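Local structure of Exo-poly-alpha-D-galacturonosidase (Thermotoga maritima, 3JUR) at residues L31-G37 against P65-F69; R104-I108 against P212-I216; V264-D270 against V300-S306. The protein probably hydrolyses polygalacturonic acid from its chain ends, as a hyperthermoactive, tetrameric exopolygalacturonase of glycoside hydrolase family 28. All coordinates share one frame; numbering follows the deposited sequence.

Contact 1 of 3, residues L31-G37 against P65-F69; sequences LDFGARG and PEGVF
The carbonyl oxygen of Gly-37 accepts the backbone N-H of Val-68, with 3.0 Å between Gly-37 O and Val-68 N and an angle of 157° at the hydrogen. The donor stands well above the carbonyl plane. The same two residues also meet through a CA-H...O contact, Gly-37 CA lying 3.2 Å from Val-68 O. Gly-37 CA in turn covers one face of the Phe-69 ring in a CH-pi contact, 3.7 Å from the ring centroid and slightly displaced toward the rim. A side chain at Gly-37 would collide with Gly-67 CA and crowd the Phe-69 ring, while Gly-67 itself has backbone angles that call for glycine; the two backbones can therefore approach closely. Val-68 and Phe-69 open the strand 68-75, which belongs to the parallel beta-helix of this family 28 enzyme, and the loop 31-37 packs beside it near the N-terminal end of the solenoid. Phe-33 and Ala-35 carry that loop onto helix 44-57. With CG of Phe-69 anti to its carbonyl carbon (chi1 -67°), the side chain brings its ring against the loop, one face to Gly-37, and its CE1 comes within 4.0 Å of Ala-35 CB. Leu-31 divides its branches between two partners: CD2 reaches the rim of the phenyl ring in its plane, 3.9 Å from Phe-69 CE1, whereas CD1 packs on the pyrrolidine ring at 3.8 Å from Pro-65 CG. Next to this apolar patch, Glu-66 forms a salt bridge through OE2 with Lys-85 of a neighbouring subunit.

Contact 2 of 3, residues R104-I108 against P212-I216; sequences RFEGI and PMWCI. Unlike the reference sequence in segment 212-216: Ile-216 (reference Val).
Glu-106 reaches between Met-213 and Trp-214 as its side chain leaves the backbone. Its CB keeps a distance of 4.6 Å from Trp-214 CZ2, but CG, set anti to the carbonyl carbon (chi1 -66°), touches both neighbours: it lies 3.7 Å from Met-213 CE and 4.1 Å from Trp-214 CZ2. Beyond CG the chain runs on extended, and CD is still 4.0 Å from Met-213 CE. At the tip, OE2 accepts a hydrogen bond from a water 2.7 Å away. That water in turn accepts the indole N-H in the plane of the ring, 3.0 Å from Trp-214 NE1, and so couples carboxylate and indole, whose planes are 48° apart. Glu-106 and Gly-107 are the two corner residues of a type I' turn that joins strands 103-105 and 108-112 in a beta hairpin, which thus leans on the loop 212-216 of the beta-helix. Trp-214 also touches Asp-239, which ends an Asn-Asn-Asp sequence resembling a family 28 signature, so the indole probably lies near the substrate cleft. On the other flank, Phe-105 makes a Met-aromatic contact in which the sulfur approaches obliquely, with Met-213 SD 3.5 Å from Phe-105 CE1. Replacing Phe-105 by an alanine would probably leave the Met-213 thioether without its aromatic partner and open a gap toward Val-164 of helix 161-173. Met-213 CE adds a methyl contact to the same ring, 3.6 Å from Phe-105 CZ.

Contact 3 of 3, residues V264-D270 against V300-S306; sequences VIKSGRD and VIGSEMS
Both carboxylate oxygens of Glu-304 are engaged by basic side chains of the segment 264-270. OE1 takes Lys-266 NZ on its syn side at 2.7 Å, and OE2 forms the second salt bridge with Arg-269 NH1 at 3.1 Å. The bend in the glutamate chain (chi2 96°) turns the carboxylate between them; Arg-269 approaches OE2 from above its plane, the guanidinium standing almost perpendicular at 83°. A water also donates to Glu-304 OE2, at 2.8 Å. Lys-266 NZ has another acceptor in the Gly-302 carbonyl, with NZ 3.0 Å from Gly-302 O, while Arg-269 NE turns to Glu-106 O. Two cations and a water thus satisfy the buried carboxylate. The backbones satisfy each other in the parallel pattern: Ile-265 N donates to Val-300 O (2.8 Å), and Gly-302 N to Ile-265 O (2.9 Å). Past the strands, where a cis peptide precedes Ser-303, Ser-267 N donates to Glu-304 O at 2.7 Å and Ser-306 N to Gly-268 O at 3.0 Å. Ser-267 OG pairs with Gly-308 O; Ser-306 OG bonds to Arg-334 O and weakly accepts Asp-270 N. Stacked Val-264/Val-300 and Ile-265/Ile-301 pairs mark neighbouring turns of a parallel beta-helix, and the contact of Val-300 with Arg-327 and Lys-329, an Arg-X-Lys sequence like that of family 28 enzymes, suggests proximity to the active-site cleft.

How the contacts relate
From the N terminus the three contacts follow one another in series, with none nested or crossed. Contact 1 closes a short loop that includes helix 44-57 and ties the loop after strand 27-29 to the start of strand 68-75. Contact 2 spans the longest interval, about a hundred residues, and brings the hairpin of strands 103-105 and 108-112 back onto the loop before strand 216-219. Contact 3 joins strands 263-265 and 299-301 on successive turns. Contact 1 stands apart, its centre about 29 Å from that of contact 2. Contacts 2 and 3 abut: Gly-107 O probably accepts Arg-269 N, and Trp-214 packs against Lys-266, linking the hairpin to the later turns.

Contact 1 of 3, residues L31-G37 against P65-F69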
loop_
_atom_site.group_PDB
_atom_site.type_symbol
_atom_site.label_atom_id
_atom_site.label_comp_id
_atom_site.label_asym_id
_atom_site.label_seq_id
_atom_site.Cartn_x
_atom_site.Cartn_y
_atom_site.Cartn_z
ATOM N N LEU D 31 13.664 -60.245 16.641
ATOM C CA LEU D 31 13.565 -61.562 16.002
ATOM C C LEU D 31 14.151 -62.689 16.848
ATOM O O LEU D 31 13.977 -63.866 16.526
ATOM C CB LEU D 31 14.214 -61.551 14.613
ATOM C CG LEU D 31 13.579 -60.693 13.515
ATOM C CD1 LEU D 31 14.452 -60.727 12.278
ATOM C CD2 LEU D 31 12.161 -61.148 13.179
ATOM N N ASP D 32 14.838 -62.328 17.931
ATOM C CA ASP D 32 15.376 -63.314 18.865
ATOM C C ASP D 32 14.360 -63.670 19.960
ATOM O O ASP D 32 14.681 -64.397 20.907
ATOM C CB ASP D 32 16.693 -62.817 19.480
ATOM C CG ASP D 32 17.779 -62.576 18.437
ATOM O OD1 ASP D 32 18.017 -63.464 17.590
ATOM O OD2 ASP D 32 18.403 -61.496 18.470
ATOM N N PHE D 33 13.135 -63.161 19.815
ATOM C CA PHE D 33 12.080 -63.389 20.801
ATOM C C PHE D 33 10.769 -63.891 20.187
ATOM O O PHE D 33 9.684 -63.634 20.714
ATOM C CB PHE D 33 11.849 -62.129 21.640
ATOM C CG PHE D 33 13.059 -61.691 22.414
ATOM C CD1 PHE D 33 13.313 -62.203 23.681
ATOM C CD2 PHE D 33 13.947 -60.765 21.875
ATOM C CE1 PHE D 33 14.435 -61.801 24.403
ATOM C CE2 PHE D 33 15.068 -60.360 22.584
ATOM C CZ PHE D 33 15.313 -60.877 23.852
ATOM N N GLY D 34 10.877 -64.613 19.076
ATOM C CA GLY D 34 9.725 -65.273 18.465
ATOM C C GLY D 34 8.903 -64.432 17.502
ATOM O O GLY D 34 7.931 -64.928 16.927
ATOM N N ALA D 35 9.289 -63.168 17.325
ATOM C CA ALA D 35 8.601 -62.262 16.404
ATOM C C ALA D 35 8.842 -62.628 14.942
ATOM O O ALA D 35 9.849 -63.252 14.603
ATOM C CB ALA D 35 9.030 -60.829 16.655
ATOM N N ARG D 36 7.901 -62.234 14.089
ATOM C CA ARG D 36 8.019 -62.388 12.648
ATOM C C ARG D 36 7.458 -61.136 11.975
ATOM O O ARG D 36 6.386 -60.647 12.349
ATOM C CB ARG D 36 7.261 -63.632 12.184
ATOM C CG ARG D 36 7.780 -64.236 10.883
ATOM C CD ARG D 36 7.724 -65.761 10.925
ATOM N NE ARG D 36 8.542 -66.277 12.021
ATOM C CZ ARG D 36 8.479 -67.512 12.513
ATOM N NH1 ARG D 36 7.627 -68.403 12.013
ATOM N NH2 ARG D 36 9.278 -67.856 13.517
ATOM N N GLY D 37 8.192 -60.616 10.995
ATOM C CA GLY D 37 7.769 -59.427 10.262
ATOM C C GLY D 37 6.893 -59.746 9.065
ATOM O O GLY D 37 6.935 -59.039 8.057
ATOM N N PRO D 65 13.657 -54.726 13.167
ATOM C CA PRO D 65 14.185 -54.678 11.802
ATOM C C PRO D 65 13.094 -54.552 10.730
ATOM O O PRO D 65 11.913 -54.377 11.060
ATOM C CB PRO D 65 14.923 -56.017 11.671
ATOM C CG PRO D 65 14.208 -56.940 12.591
ATOM C CD PRO D 65 13.611 -56.107 13.696
ATOM N N GLU D 66 13.505 -54.629 9.463
ATOM C CA GLU D 66 12.596 -54.664 8.312
ATOM C C GLU D 66 11.461 -55.676 8.520
ATOM O O GLU D 66 11.661 -56.735 9.120
ATOM C CB GLU D 66 13.396 -55.011 7.044
ATOM C CG GLU D 66 12.581 -55.419 5.804
ATOM C CD GLU D 66 13.336 -56.392 4.885
ATOM O OE1 GLU D 66 13.894 -57.394 5.388
ATOM O OE2 GLU D 66 13.367 -56.163 3.653
ATOM N N GLY D 67 10.278 -55.333 8.017
ATOM C CA GLY D 67 9.103 -56.200 8.093
ATOM C C GLY D 67 7.927 -55.462 8.702
ATOM O O GLY D 67 8.060 -54.300 9.112
ATOM N N VAL D 68 6.772 -56.126 8.746
ATOM C CA VAL D 68 5.600 -55.594 9.449
ATOM C C VAL D 68 5.327 -56.455 10.682
ATOM O O VAL D 68 5.130 -57.665 10.576
ATOM C CB VAL D 68 4.338 -55.494 8.542
ATOM C CG1 VAL D 68 3.173 -54.860 9.303
ATOM C CG2 VAL D 68 4.634 -54.689 7.268
ATOM N N PHE D 69 5.331 -55.817 11.849
ATOM C CA PHE D 69 5.205 -56.516 13.126
ATOM C C PHE D 69 3.881 -56.198 13.826
ATOM O O PHE D 69 3.662 -55.064 14.276
ATOM C CB PHE D 69 6.397 -56.173 14.027
ATOM C CG PHE D 69 7.708 -56.713 13.522
ATOM C CD1 PHE D 69 8.152 -57.969 13.917
ATOM C CD2 PHE D 69 8.492 -55.971 12.644
ATOM C CE1 PHE D 69 9.365 -58.477 13.449
ATOM C CE2 PHE D 69 9.702 -56.473 12.168
ATOM C CZ PHE D 69 10.140 -57.724 12.574
HETATM O O HOH W 1 3.688 -59.612 12.236
#

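Contact 2 of 3, residues R104-I108 against P212-I216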
loop_
_atom_site.group_PDB
_atom_site.type_symbol
_atom_site.label_atom_id
_atom_site.label_comp_id
_atom_site.label_asym_id
_atom_site.label_seq_id
_atom_site.Cartn_x
_atom_site.Cartn_y
_atom_site.Cartn_z
ATOM N N ARG D 104 -5.207 -40.158 30.201
ATOM C CA ARG D 104 -5.917 -38.894 30.158
ATOM C C ARG D 104 -6.792 -38.842 28.913
ATOM O O ARG D 104 -6.401 -39.341 27.858
ATOM C CB ARG D 104 -4.900 -37.744 30.173
ATOM C CG ARG D 104 -5.331 -36.560 31.019
ATOM C CD ARG D 104 -4.314 -35.435 31.016
ATOM N NE ARG D 104 -3.572 -35.380 32.270
ATOM C CZ ARG D 104 -3.116 -34.264 32.828
ATOM N NH1 ARG D 104 -3.331 -33.081 32.253
ATOM N NH2 ARG D 104 -2.447 -34.328 33.969
ATOM N N PHE D 105 -7.985 -38.270 29.032
ATOM C CA PHE D 105 -8.832 -38.038 27.861
ATOM C C PHE D 105 -9.299 -36.589 27.813
ATOM O O PHE D 105 -10.009 -36.124 28.705
ATOM C CB PHE D 105 -10.036 -38.992 27.828
ATOM C CG PHE D 105 -10.789 -38.981 26.515
ATOM C CD1 PHE D 105 -10.480 -39.896 25.515
ATOM C CD2 PHE D 105 -11.801 -38.045 26.279
ATOM C CE1 PHE D 105 -11.171 -39.894 24.308
ATOM C CE2 PHE D 105 -12.493 -38.029 25.072
ATOM C CZ PHE D 105 -12.178 -38.959 24.085
ATOM N N GLU D 106 -8.892 -35.890 26.759
ATOM C CA GLU D 106 -9.193 -34.462 26.560
ATOM C C GLU D 106 -9.068 -33.635 27.845
ATOM O O GLU D 106 -9.984 -32.894 28.227
ATOM C CB GLU D 106 -10.550 -34.277 25.857
ATOM C CG GLU D 106 -10.539 -34.807 24.415
ATOM C CD GLU D 106 -11.841 -34.574 23.659
ATOM O OE1 GLU D 106 -12.932 -34.671 24.264
ATOM O OE2 GLU D 106 -11.771 -34.312 22.441
ATOM N N GLY D 107 -7.919 -33.790 28.505
ATOM C CA GLY D 107 -7.555 -32.978 29.664
ATOM C C GLY D 107 -8.012 -33.463 31.033
ATOM O O GLY D 107 -7.759 -32.793 32.037
ATOM N N ILE D 108 -8.682 -34.611 31.089
ATOM C CA ILE D 108 -9.113 -35.173 32.378
ATOM C C ILE D 108 -8.520 -36.572 32.596
ATOM O O ILE D 108 -8.625 -37.443 31.726
ATOM C CB ILE D 108 -10.670 -35.197 32.532
ATOM C CG1 ILE D 108 -11.255 -33.779 32.442
ATOM C CG2 ILE D 108 -11.083 -35.847 33.869
ATOM C CD1 ILE D 108 -12.746 -33.730 32.173
ATOM N N PRO D 212 -5.436 -43.628 16.437
ATOM C CA PRO D 212 -6.778 -43.685 17.024
ATOM C C PRO D 212 -7.303 -42.289 17.355
ATOM O O PRO D 212 -8.463 -41.975 17.060
ATOM C CB PRO D 212 -6.567 -44.501 18.302
ATOM C CG PRO D 212 -5.412 -45.390 17.974
ATOM C CD PRO D 212 -4.499 -44.525 17.133
ATOM N N MET D 213 -6.428 -41.469 17.935
ATOM C CA MET D 213 -6.747 -40.118 18.377
ATOM C C MET D 213 -5.440 -39.292 18.382
ATOM O O MET D 213 -4.790 -39.184 17.337
ATOM C CB MET D 213 -7.440 -40.165 19.744
ATOM C CG MET D 213 -8.179 -38.887 20.113
ATOM S SD MET D 213 -9.276 -39.140 21.513
ATOM C CE MET D 213 -9.625 -37.442 21.972
ATOM N N TRP D 214 -5.035 -38.733 19.526
ATOM C CA TRP D 214 -3.820 -37.892 19.574
ATOM C C TRP D 214 -2.569 -38.735 19.330
ATOM O O TRP D 214 -2.453 -39.853 19.856
ATOM C CB TRP D 214 -3.688 -37.133 20.899
ATOM C CG TRP D 214 -4.850 -36.234 21.266
ATOM C CD1 TRP D 214 -5.960 -35.964 20.516
ATOM C CD2 TRP D 214 -4.983 -35.463 22.468
ATOM N NE1 TRP D 214 -6.782 -35.083 21.180
ATOM C CE2 TRP D 214 -6.206 -34.760 22.382
ATOM C CE3 TRP D 214 -4.189 -35.304 23.617
ATOM C CZ2 TRP D 214 -6.655 -33.907 23.402
ATOM C CZ3 TRP D 214 -4.629 -34.452 24.625
ATOM C CH2 TRP D 214 -5.855 -33.768 24.515
ATOM N N CYS D 215 -1.640 -38.207 18.536
ATOM C CA CYS D 215 -0.517 -39.009 18.045
ATOM C C CYS D 215 0.624 -39.092 19.048
ATOM O O CYS D 215 0.997 -40.189 19.465
ATOM C CB CYS D 215 -0.031 -38.532 16.673
ATOM S SG CYS D 215 -1.261 -38.720 15.345
ATOM N N ILE D 216 1.169 -37.945 19.441
ATOM C CA ILE D 216 2.226 -37.908 20.455
ATOM C C ILE D 216 1.799 -37.076 21.660
ATOM O O ILE D 216 1.607 -35.853 21.557
ATOM C CB ILE D 216 3.558 -37.413 19.881
ATOM C CG1 ILE D 216 4.015 -38.363 18.764
ATOM C CG2 ILE D 216 4.606 -37.315 20.994
ATOM C CD1 ILE D 216 5.409 -38.105 18.250
HETATM O O HOH W 2 -9.440 -33.655 21.199
#

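Contact 3 of 3, residues V264-D270 against V300-S306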
loop_
_atom_site.group_PDB
_atom_site.type_symbol
_atom_site.label_atom_id
_atom_site.label_comp_id
_atom_site.label_asym_id
_atom_site.label_seq_id
_atom_site.Cartn_x
_atom_site.Cartn_y
_atom_site.Cartn_z
ATOM N N VAL D 264 -0.220 -28.720 19.682
ATOM C CA VAL D 264 -1.222 -28.189 20.609
ATOM C C VAL D 264 -0.737 -28.252 22.035
ATOM O O VAL D 264 -0.599 -29.335 22.590
ATOM C CB VAL D 264 -2.515 -29.037 20.631
ATOM C CG1 VAL D 264 -3.718 -28.133 20.723
ATOM C CG2 VAL D 264 -2.591 -29.995 19.452
ATOM N N ILE D 265 -0.542 -27.097 22.653
ATOM C CA ILE D 265 -0.048 -27.075 24.019
ATOM C C ILE D 265 -1.213 -26.986 25.004
ATOM O O ILE D 265 -2.099 -26.130 24.863
ATOM C CB ILE D 265 0.978 -25.962 24.218
ATOM C CG1 ILE D 265 2.120 -26.161 23.219
ATOM C CG2 ILE D 265 1.528 -25.995 25.640
ATOM C CD1 ILE D 265 2.816 -24.915 22.849
ATOM N N LYS D 266 -1.197 -27.892 25.983
ATOM C CA LYS D 266 -2.307 -28.094 26.920
ATOM C C LYS D 266 -1.803 -28.251 28.355
ATOM O O LYS D 266 -0.590 -28.300 28.589
ATOM C CB LYS D 266 -3.137 -29.320 26.504
ATOM C CG LYS D 266 -3.673 -29.278 25.078
ATOM C CD LYS D 266 -4.451 -30.544 24.744
ATOM C CE LYS D 266 -4.929 -30.551 23.295
ATOM N NZ LYS D 266 -6.070 -29.626 23.055
ATOM N N SER D 267 -2.729 -28.307 29.314
ATOM C CA SER D 267 -2.395 -28.466 30.739
ATOM C C SER D 267 -3.607 -28.830 31.608
ATOM O O SER D 267 -3.727 -28.386 32.761
ATOM C CB SER D 267 -1.700 -27.211 31.293
ATOM O OG SER D 267 -2.525 -26.069 31.172
ATOM N N GLY D 268 -4.497 -29.650 31.058
ATOM C CA GLY D 268 -5.662 -30.120 31.802
ATOM C C GLY D 268 -6.896 -29.255 31.613
ATOM O O GLY D 268 -6.810 -28.082 31.240
ATOM N N ARG D 269 -8.047 -29.848 31.897
ATOM C CA ARG D 269 -9.334 -29.224 31.649
ATOM C C ARG D 269 -10.083 -28.999 32.960
ATOM O O ARG D 269 -10.172 -29.898 33.798
ATOM C CB ARG D 269 -10.150 -30.121 30.714
ATOM C CG ARG D 269 -11.565 -29.647 30.411
ATOM C CD ARG D 269 -12.336 -30.713 29.640
ATOM N NE ARG D 269 -11.859 -30.843 28.263
ATOM C CZ ARG D 269 -12.535 -30.442 27.187
ATOM N NH1 ARG D 269 -12.011 -30.595 25.974
ATOM N NH2 ARG D 269 -13.733 -29.886 27.319
ATOM N N ASP D 270 -10.611 -27.788 33.125
ATOM C CA ASP D 270 -11.521 -27.446 34.224
ATOM C C ASP D 270 -11.006 -27.888 35.605
ATOM O O ASP D 270 -9.807 -27.781 35.875
ATOM C CB ASP D 270 -12.940 -27.964 33.922
ATOM C CG ASP D 270 -13.489 -27.448 32.585
ATOM O OD1 ASP D 270 -12.950 -26.465 32.030
ATOM O OD2 ASP D 270 -14.471 -28.028 32.077
ATOM N N VAL D 300 -1.065 -24.249 18.299
ATOM C CA VAL D 300 -2.317 -24.096 19.019
ATOM C C VAL D 300 -2.086 -24.128 20.530
ATOM O O VAL D 300 -1.263 -24.906 21.026
ATOM C CB VAL D 300 -3.339 -25.175 18.578
ATOM C CG1 VAL D 300 -4.718 -24.940 19.203
ATOM C CG2 VAL D 300 -3.469 -25.187 17.073
ATOM N N ILE D 301 -2.778 -23.251 21.254
ATOM C CA ILE D 301 -2.797 -23.313 22.716
ATOM C C ILE D 301 -4.245 -23.568 23.155
ATOM O O ILE D 301 -5.164 -22.881 22.693
ATOM C CB ILE D 301 -2.246 -22.014 23.409
ATOM C CG1 ILE D 301 -1.005 -21.424 22.707
ATOM C CG2 ILE D 301 -1.974 -22.274 24.890
ATOM C CD1 ILE D 301 0.256 -22.270 22.769
ATOM N N GLY D 302 -4.444 -24.568 24.019
ATOM C CA GLY D 302 -5.774 -24.899 24.545
ATOM C C GLY D 302 -6.500 -25.987 23.766
ATOM O O GLY D 302 -5.913 -26.612 22.883
ATOM N N SER D 303 -7.783 -26.213 24.052
ATOM C CA SER D 303 -8.568 -25.422 25.010
ATOM C C SER D 303 -8.355 -25.865 26.455
ATOM O O SER D 303 -8.757 -25.176 27.393
ATOM C CB SER D 303 -10.051 -25.531 24.683
ATOM O OG SER D 303 -10.556 -26.802 25.074
ATOM N N GLU D 304 -7.743 -27.032 26.625
ATOM C CA GLU D 304 -7.468 -27.552 27.953
ATOM C C GLU D 304 -6.188 -26.896 28.466
ATOM O O GLU D 304 -5.114 -27.475 28.392
ATOM C CB GLU D 304 -7.347 -29.076 27.930
ATOM C CG GLU D 304 -8.570 -29.797 27.340
ATOM C CD GLU D 304 -8.417 -30.153 25.864
ATOM O OE1 GLU D 304 -7.734 -29.419 25.116
ATOM O OE2 GLU D 304 -8.983 -31.181 25.447
ATOM N N MET D 305 -6.320 -25.679 28.984
ATOM C CA MET D 305 -5.174 -24.922 29.472
ATOM C C MET D 305 -5.394 -24.452 30.916
ATOM O O MET D 305 -4.799 -23.462 31.355
ATOM C CB MET D 305 -4.859 -23.740 28.532
ATOM C CG MET D 305 -6.084 -22.977 28.004
ATOM S SD MET D 305 -7.229 -22.458 29.302
ATOM C CE MET D 305 -6.429 -20.951 29.837
ATOM N N SER D 306 -6.237 -25.183 31.650
ATOM C CA SER D 306 -6.633 -24.804 33.012
ATOM C C SER D 306 -5.471 -24.772 34.010
ATOM O O SER D 306 -5.564 -24.131 35.053
ATOM C CB SER D 306 -7.730 -25.740 33.529
ATOM O OG SER D 306 -8.892 -25.644 32.722
HETATM O O HOH W 3 -9.231 -31.049 22.616
#